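Local coordinates for Ycf48-like protein (Thermosynechococcus elongatus, PDB 5OJ5) that probably assists early assembly of photosystem II and replacement of photodamaged D1, and binds the C-terminal prepropeptide of the D1 protein, at residues Y206-P211 with A215-N220. Sequence-based numbering, arbitrary orientation. Where two conformers were deposited one is given.
Sequences YSTWEP and AWEPHN
Thr208 OG1 meets His219 NE2 at 2.8 Å, at the imidazole edge and near its plane; either group could be the donor. The hydroxyl is placed by a chi1 of 58°, which sets it between the backbone N and the carbonyl carbon, and a water also bonds to it, reaching on weakly to Glu217 OE2. In the backbone, Tyr206 and His219 form an antiparallel hydrogen-bonded pair, His219 N to Tyr206 O being the shortest of the four backbone bonds at 2.7 Å. Thr208 and Glu217 make a second such pair, with Glu217 N to Thr208 O nearly straight at 173°. Gln213, in the connecting turn, adds its NE2 to Thr208 O. Strands 205-209 and 217-220 are the third and fourth strands of one four-stranded blade of the seven-bladed beta-propeller, the latter at its edge, and both segments belong to the Arg-rich patch. On the Tyr206, Thr208 and His219 face, His219 CB sits over the phenol ring, 3.6 Å from its centroid, while the imidazole slides off nearly parallel, planes at 22°. On the side of Ser207, whose CB meets Trp216 CE3, Trp209 CB rests on the six-membered ring of Trp216, with CB to Trp216 CE3 at 3.7 Å, and the Trp209 indole turns an edge toward the face of the five-membered ring. Trp216 NE1 bonds to Gly162 O and the ring touches Val178, tying the hairpin to the preceding blade.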
loop_
_atom_site.group_PDB
_atom_site.type_symbol
_atom_site.label_atom_id
_atom_site.label_comp_id
_atom_site.label_asym_id
_atom_site.label_seq_id
_atom_site.Cartn_x
_atom_site.Cartn_y
_atom_site.Cartn_z
ATOM N N TYR A 206 7.448 3.613 -16.006
ATOM C CA TYR A 206 7.609 3.733 -14.569
ATOM C C TYR A 206 8.858 4.535 -14.301
ATOM O O TYR A 206 9.678 4.761 -15.189
ATOM C CB TYR A 206 7.616 2.365 -13.886
ATOM C CG TYR A 206 8.815 1.496 -14.160
ATOM C CD1 TYR A 206 9.888 1.416 -13.242
ATOM C CD2 TYR A 206 8.887 0.683 -15.290
ATOM C CE1 TYR A 206 10.972 0.600 -13.470
ATOM C CE2 TYR A 206 9.995 -0.143 -15.513
ATOM C CZ TYR A 206 11.020 -0.178 -14.587
ATOM O OH TYR A 206 12.093 -1.009 -14.838
ATOM N N SER A 207 8.988 4.943 -13.045
ATOM C CA SER A 207 10.132 5.725 -12.610
ATOM C C SER A 207 10.637 5.172 -11.281
ATOM O O SER A 207 9.861 4.655 -10.474
ATOM C CB SER A 207 9.812 7.195 -12.452
ATOM O OG SER A 207 9.321 7.713 -13.696
ATOM N N THR A 208 11.939 5.306 -11.044
ATOM C CA THR A 208 12.546 4.914 -9.779
ATOM C C THR A 208 13.324 6.071 -9.167
ATOM O O THR A 208 13.818 6.959 -9.874
ATOM C CB THR A 208 13.462 3.687 -9.938
ATOM O OG1 THR A 208 14.487 3.982 -10.892
ATOM C CG2 THR A 208 12.700 2.443 -10.391
ATOM N N TRP A 209 13.451 6.026 -7.846
ATOM C CA TRP A 209 14.271 7.010 -7.141
ATOM C C TRP A 209 14.944 6.329 -5.979
ATOM O O TRP A 209 14.338 5.508 -5.308
ATOM C CB TRP A 209 13.414 8.179 -6.632
ATOM C CG TRP A 209 14.240 9.184 -5.851
ATOM C CD1 TRP A 209 14.974 10.191 -6.362
ATOM C CD2 TRP A 209 14.432 9.206 -4.425
ATOM N NE1 TRP A 209 15.601 10.878 -5.324
ATOM C CE2 TRP A 209 15.256 10.300 -4.136
ATOM C CE3 TRP A 209 13.954 8.422 -3.380
ATOM C CZ2 TRP A 209 15.637 10.622 -2.821
ATOM C CZ3 TRP A 209 14.331 8.744 -2.080
ATOM C CH2 TRP A 209 15.144 9.834 -1.831
ATOM N N GLU A 210 16.185 6.711 -5.706
ATOM C CA GLU A 210 16.843 6.293 -4.478
ATOM C C GLU A 210 17.583 7.476 -3.900
ATOM O O GLU A 210 17.964 8.395 -4.624
ATOM C CB GLU A 210 17.819 5.136 -4.667
ATOM C CG GLU A 210 18.905 5.398 -5.589
ATOM C CD GLU A 210 19.821 4.189 -5.638
ATOM O OE1 GLU A 210 20.460 3.846 -4.612
ATOM O OE2 GLU A 210 19.861 3.559 -6.702
ATOM N N PRO A 211 17.834 7.453 -2.583
ATOM C CA PRO A 211 18.539 8.548 -1.920
ATOM C C PRO A 211 19.816 8.869 -2.656
ATOM O O PRO A 211 20.552 7.968 -3.088
ATOM C CB PRO A 211 18.821 7.977 -0.532
ATOM C CG PRO A 211 17.654 7.103 -0.284
ATOM C CD PRO A 211 17.272 6.502 -1.619
ATOM N N ALA A 215 16.489 13.470 -9.071
ATOM C CA ALA A 215 15.271 13.397 -9.853
ATOM C C ALA A 215 14.930 11.925 -9.993
ATOM O O ALA A 215 15.798 11.063 -9.855
ATOM C CB ALA A 215 15.473 14.009 -11.249
ATOM N N TRP A 216 13.679 11.654 -10.307
ATOM C CA TRP A 216 13.279 10.292 -10.669
ATOM C C TRP A 216 13.942 9.888 -11.985
ATOM O O TRP A 216 14.168 10.717 -12.871
ATOM C CB TRP A 216 11.755 10.259 -10.877
ATOM C CG TRP A 216 10.963 10.432 -9.599
ATOM C CD1 TRP A 216 10.590 11.609 -9.042
ATOM C CD2 TRP A 216 10.452 9.412 -8.768
ATOM N NE1 TRP A 216 9.855 11.385 -7.903
ATOM C CE2 TRP A 216 9.761 10.037 -7.715
ATOM C CE3 TRP A 216 10.470 8.020 -8.822
ATOM C CZ2 TRP A 216 9.086 9.307 -6.737
ATOM C CZ3 TRP A 216 9.812 7.295 -7.808
ATOM C CH2 TRP A 216 9.128 7.943 -6.804
ATOM N N GLU A 217 14.183 8.604 -12.142
ATOM C CA GLU A 217 14.719 8.039 -13.378
ATOM C C GLU A 217 13.615 7.288 -14.100
ATOM O O GLU A 217 13.100 6.305 -13.542
ATOM C CB GLU A 217 15.851 7.070 -13.030
ATOM C CG GLU A 217 16.460 6.354 -14.217
ATOM C CD GLU A 217 17.804 5.742 -13.864
ATOM O OE1 GLU A 217 18.615 5.522 -14.786
ATOM O OE2 GLU A 217 18.052 5.468 -12.660
ATOM N N PRO A 218 13.224 7.686 -15.318
ATOM C CA PRO A 218 12.175 6.959 -16.048
ATOM C C PRO A 218 12.735 5.710 -16.706
ATOM O O PRO A 218 13.910 5.645 -17.090
ATOM C CB PRO A 218 11.738 7.975 -17.113
ATOM C CG PRO A 218 12.971 8.788 -17.379
ATOM C CD PRO A 218 13.678 8.883 -16.051
ATOM N N HIS A 219 11.868 4.728 -16.848
ATOM C CA HIS A 219 12.178 3.441 -17.472
ATOM C C HIS A 219 10.996 3.061 -18.362
ATOM O O HIS A 219 9.845 3.136 -17.929
ATOM C CB HIS A 219 12.341 2.346 -16.421
ATOM C CG HIS A 219 13.370 2.639 -15.404
ATOM N ND1 HIS A 219 14.706 2.392 -15.584
ATOM C CD2 HIS A 219 13.246 3.216 -14.189
ATOM C CE1 HIS A 219 15.358 2.775 -14.493
ATOM N NE2 HIS A 219 14.481 3.249 -13.623
ATOM N N ASN A 220 11.225 2.702 -19.625
ATOM C CA ASN A 220 10.064 2.280 -20.418
ATOM C C ASN A 220 9.522 0.944 -19.906
ATOM O O ASN A 220 10.237 0.113 -19.332
ATOM C CB ASN A 220 10.364 2.150 -21.922
ATOM C CG ASN A 220 9.106 2.349 -22.815
ATOM O OD1 ASN A 220 7.958 2.540 -22.335
ATOM N ND2 ASN A 220 9.338 2.348 -24.142
HETATM O O HOH W 1 16.580 5.119 -9.587
#